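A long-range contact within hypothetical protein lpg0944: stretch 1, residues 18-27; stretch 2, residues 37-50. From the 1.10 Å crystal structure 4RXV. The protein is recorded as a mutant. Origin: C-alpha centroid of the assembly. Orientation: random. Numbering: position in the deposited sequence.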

# COMPACT_ATOMS: atom_id res chain seq x y z
N TYR A 18 1.70 -9.44 0.64
CA TYR A 18 2.34 -8.41 -0.19
C TYR A 18 3.78 -8.78 -0.56
O TYR A 18 4.28 -8.34 -1.60
CB TYR A 18 2.31 -7.09 0.55
CG TYR A 18 0.93 -6.44 0.60
CD1 TYR A 18 0.20 -6.23 -0.55
CD2 TYR A 18 0.39 -6.00 1.80
CE1 TYR A 18 -1.04 -5.59 -0.52
CE2 TYR A 18 -0.84 -5.37 1.84
CZ TYR A 18 -1.56 -5.16 0.67
OH TYR A 18 -2.75 -4.49 0.76
N GLN A 19 4.44 -9.59 0.27
CA GLN A 19 5.79 -10.01 -0.02
C GLN A 19 5.90 -10.88 -1.27
O GLN A 19 7.00 -11.07 -1.79
CB GLN A 19 6.43 -10.72 1.17
CG GLN A 19 6.01 -12.15 1.44
CD GLN A 19 4.67 -12.32 2.09
OE1 GLN A 19 3.89 -11.38 2.28
NE2 GLN A 19 4.38 -13.56 2.43
N LYS A 20 4.79 -11.40 -1.74
CA LYS A 20 4.76 -12.28 -2.90
C LYS A 20 4.53 -11.54 -4.21
O LYS A 20 4.65 -12.13 -5.27
CB LYS A 20 3.72 -13.40 -2.72
CG LYS A 20 3.87 -14.20 -1.45
CD LYS A 20 5.14 -14.95 -1.32
CE LYS A 20 5.17 -15.70 0.00
NZ LYS A 20 6.34 -16.45 0.40
N PHE A 21 4.23 -10.25 -4.15
CA PHE A 21 4.04 -9.49 -5.39
C PHE A 21 5.33 -9.45 -6.20
O PHE A 21 6.44 -9.48 -5.66
CB PHE A 21 3.70 -8.03 -5.08
CG PHE A 21 2.23 -7.72 -5.06
CD1 PHE A 21 1.39 -8.21 -4.07
CD2 PHE A 21 1.68 -6.89 -6.04
CE1 PHE A 21 0.07 -7.85 -4.06
CE2 PHE A 21 0.35 -6.55 -6.02
CZ PHE A 21 -0.44 -7.02 -5.04
N VAL A 22 5.17 -9.32 -7.51
CA VAL A 22 6.24 -8.82 -8.35
C VAL A 22 6.32 -7.32 -8.13
O VAL A 22 5.34 -6.60 -8.30
CB VAL A 22 5.97 -9.14 -9.83
CG1 VAL A 22 6.98 -8.41 -10.72
CG2 VAL A 22 6.00 -10.63 -10.08
N VAL A 23 7.50 -6.85 -7.73
CA VAL A 23 7.76 -5.44 -7.49
C VAL A 23 8.56 -4.97 -8.72
O VAL A 23 9.77 -5.23 -8.85
CB VAL A 23 8.53 -5.20 -6.18
CG1 VAL A 23 8.78 -3.75 -5.98
CG2 VAL A 23 7.74 -5.76 -5.01
N ALA A 24 7.87 -4.31 -9.65
CA ALA A 24 8.42 -4.07 -10.98
C ALA A 24 9.60 -3.10 -11.01
O ALA A 24 10.37 -3.10 -11.97
CB ALA A 24 7.31 -3.60 -11.92
N ASP A 25 9.75 -2.31 -9.95
CA ASP A 25 10.82 -1.32 -9.87
C ASP A 25 11.87 -1.71 -8.82
O ASP A 25 12.64 -0.86 -8.40
CB ASP A 25 10.27 0.08 -9.58
CG ASP A 25 9.44 0.15 -8.32
OD1 ASP A 25 9.23 -0.89 -7.64
OD2 ASP A 25 8.95 1.26 -8.03
N ILE A 26 11.92 -2.98 -8.43
CA ILE A 26 12.84 -3.42 -7.39
C ILE A 26 14.28 -3.05 -7.74
O ILE A 26 15.06 -2.69 -6.87
CB ILE A 26 12.66 -4.93 -7.12
CG1 ILE A 26 13.50 -5.40 -5.94
CG2 ILE A 26 12.94 -5.77 -8.37
CD1 ILE A 26 12.95 -6.64 -5.30
N GLY A 27 14.64 -3.13 -9.02
CA GLY A 27 16.00 -2.84 -9.47
C GLY A 27 16.38 -1.37 -9.36
O GLY A 27 17.55 -1.04 -9.39
N PRO A 37 14.94 -13.20 3.62
CA PRO A 37 14.51 -14.21 2.65
C PRO A 37 13.50 -13.63 1.67
O PRO A 37 13.52 -13.93 0.47
CB PRO A 37 13.88 -15.29 3.53
CG PRO A 37 14.63 -15.18 4.83
CD PRO A 37 14.87 -13.70 5.00
N GLU A 38 12.64 -12.76 2.18
CA GLU A 38 11.61 -12.17 1.36
C GLU A 38 12.21 -11.25 0.30
O GLU A 38 11.77 -11.24 -0.84
CB GLU A 38 10.64 -11.39 2.26
CG GLU A 38 9.72 -12.30 3.10
CD GLU A 38 10.43 -12.99 4.26
OE1 GLU A 38 11.47 -12.48 4.73
OE2 GLU A 38 9.93 -14.04 4.70
N GLY A 39 13.18 -10.44 0.70
CA GLY A 39 13.83 -9.53 -0.23
C GLY A 39 14.57 -10.28 -1.33
O GLY A 39 14.49 -9.93 -2.50
N ILE A 40 15.32 -11.31 -0.95
CA ILE A 40 16.03 -12.14 -1.92
C ILE A 40 15.03 -12.76 -2.89
O ILE A 40 15.22 -12.72 -4.11
CB ILE A 40 16.84 -13.27 -1.23
CG1 ILE A 40 17.91 -12.68 -0.31
CG2 ILE A 40 17.46 -14.20 -2.25
CD1 ILE A 40 18.88 -11.74 -0.99
N ALA A 41 13.96 -13.33 -2.34
CA ALA A 41 12.94 -13.94 -3.18
C ALA A 41 12.29 -12.93 -4.13
O ALA A 41 12.02 -13.23 -5.29
CB ALA A 41 11.89 -14.61 -2.31
N SER A 42 12.02 -11.72 -3.65
CA SER A 42 11.42 -10.70 -4.51
C SER A 42 12.33 -10.31 -5.67
O SER A 42 11.87 -10.08 -6.77
CB SER A 42 10.99 -9.49 -3.68
OG SER A 42 9.83 -9.82 -2.95
N GLY A 43 13.63 -10.24 -5.42
CA GLY A 43 14.58 -9.92 -6.47
C GLY A 43 14.56 -10.98 -7.56
O GLY A 43 14.56 -10.68 -8.76
N GLN A 44 14.57 -12.24 -7.16
CA GLN A 44 14.54 -13.34 -8.10
C GLN A 44 13.22 -13.44 -8.86
O GLN A 44 13.20 -13.82 -10.04
CB GLN A 44 14.82 -14.64 -7.35
CG GLN A 44 16.26 -14.74 -6.88
CD GLN A 44 16.45 -15.72 -5.74
OE1 GLN A 44 15.48 -16.18 -5.13
NE2 GLN A 44 17.70 -16.05 -5.45
N ARG A 45 12.12 -13.14 -8.17
CA ARG A 45 10.80 -13.18 -8.77
C ARG A 45 10.70 -12.16 -9.88
O ARG A 45 10.17 -12.47 -10.96
CB ARG A 45 9.73 -12.94 -7.70
CG ARG A 45 8.32 -13.24 -8.17
CD ARG A 45 7.26 -12.91 -7.09
NE ARG A 45 7.61 -13.56 -5.83
CZ ARG A 45 8.02 -12.94 -4.72
NH1 ARG A 45 8.05 -11.61 -4.61
NH2 ARG A 45 8.41 -13.67 -3.70
N TYR A 46 11.21 -10.96 -9.64
CA TYR A 46 11.21 -9.94 -10.67
C TYR A 46 12.06 -10.36 -11.87
O TYR A 46 11.69 -10.12 -13.02
CB TYR A 46 11.69 -8.58 -10.15
CG TYR A 46 11.76 -7.61 -11.30
CD1 TYR A 46 10.60 -7.10 -11.86
CD2 TYR A 46 12.98 -7.24 -11.86
CE1 TYR A 46 10.65 -6.24 -12.94
CE2 TYR A 46 13.03 -6.39 -12.95
CZ TYR A 46 11.86 -5.90 -13.49
OH TYR A 46 11.91 -5.04 -14.56
N GLN A 47 13.20 -11.00 -11.62
CA GLN A 47 14.03 -11.42 -12.72
C GLN A 47 13.24 -12.34 -13.65
O GLN A 47 13.28 -12.19 -14.88
CB GLN A 47 15.28 -12.13 -12.19
CG GLN A 47 16.24 -11.18 -11.51
CD GLN A 47 16.73 -10.09 -12.45
OE1 GLN A 47 16.61 -8.89 -12.16
NE2 GLN A 47 17.27 -10.49 -13.60
N LYS A 48 12.53 -13.29 -13.07
CA LYS A 48 11.74 -14.23 -13.85
C LYS A 48 10.58 -13.54 -14.58
O LYS A 48 10.32 -13.83 -15.75
CB LYS A 48 11.23 -15.34 -12.93
CG LYS A 48 12.35 -16.20 -12.38
CD LYS A 48 11.87 -17.27 -11.43
CE LYS A 48 13.05 -18.13 -10.98
NZ LYS A 48 12.65 -19.35 -10.23
N TYR A 49 9.90 -12.63 -13.89
CA TYR A 49 8.81 -11.88 -14.49
C TYR A 49 9.25 -11.04 -15.69
O TYR A 49 8.58 -11.03 -16.73
CB TYR A 49 8.23 -10.96 -13.41
CG TYR A 49 7.26 -9.94 -13.91
CD1 TYR A 49 5.91 -10.23 -14.00
CD2 TYR A 49 7.68 -8.65 -14.26
CE1 TYR A 49 5.00 -9.28 -14.41
CE2 TYR A 49 6.77 -7.69 -14.67
CZ TYR A 49 5.44 -8.01 -14.75
OH TYR A 49 4.51 -7.07 -15.15
N SER A 50 10.35 -10.33 -15.52
CA SER A 50 10.71 -9.21 -16.40
C SER A 50 10.90 -9.63 -17.83
O SER A 50 10.59 -8.86 -18.75
CB SER A 50 11.96 -8.49 -15.89
OG SER A 50 13.09 -9.36 -15.88
O HOH W 1 9.28 -12.35 -1.19
O HOH W 2 7.21 -14.88 3.36
O HOH W 3 9.27 -9.03 -6.94
O HOH W 4 10.39 -2.49 -14.44

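An irregular segment lies along one side of a helix, held at one end by an arginine that reads backbone carbonyls and farther along by apolar packing on two tyrosines, with ordered waters adding bridges between them. The register follows from the nearest CA pairs: Gln19 CA to Glu38 CA is 6.4 Å, Val22 CA to Tyr46 CA 5.6 Å, and Ile26 CA to Gly43 CA 6.8 Å. Together the stretches bury 617 Å².

Arg45 points toward the segment, where the carbonyls of Gln19 and Lys20, in the 3-10 segment, and of Phe21, just after it, gather around its guanidinium. Its NH1 donates to Phe21 O at 2.9 Å (N-H...O angle 137°), an acceptor near the guanidinium plane, and only weakly to Gln19 O at 3.1 Å (122°). Lys20 O sits over one guanidinium face; although it is 3.3 Å from Arg45 NE, the angle is too poor for a hydrogen bond. Within the helix, Arg45 NH1 also donates to Ser42 OG at 3.0 Å, which helps fix the guanidinium.

Val22 supplies the centre of the apolar contact. Its CG1 lies 3.7 Å from the centroid of the Tyr49 ring and 19° off the ring normal, a CH-pi arrangement over the face, whereas the same methyl meets Tyr46 at the ring edge, with Val22 CG1 to Tyr46 CD1 4.0 Å. At the end of the type I turn from Val23 to Ile26, closed by Ile26 N donating to Val23 O at 3.1 Å, Ile26 CG2 packs 3.6 Å from Tyr46 CB. Ile26 CD1 reaches the helix backbone, 3.7 Å from Gly43 N.

Water 1 donates to Gln19 O and Glu38 O, both at 2.7 Å, and accepts from Arg45 NH2 at 3.0 Å. Water 3 accepts from Val23 N at 2.9 Å and donates to Ser42 O at 2.8 Å and Phe21 O at 3.1 Å, linking strand and helix backbones.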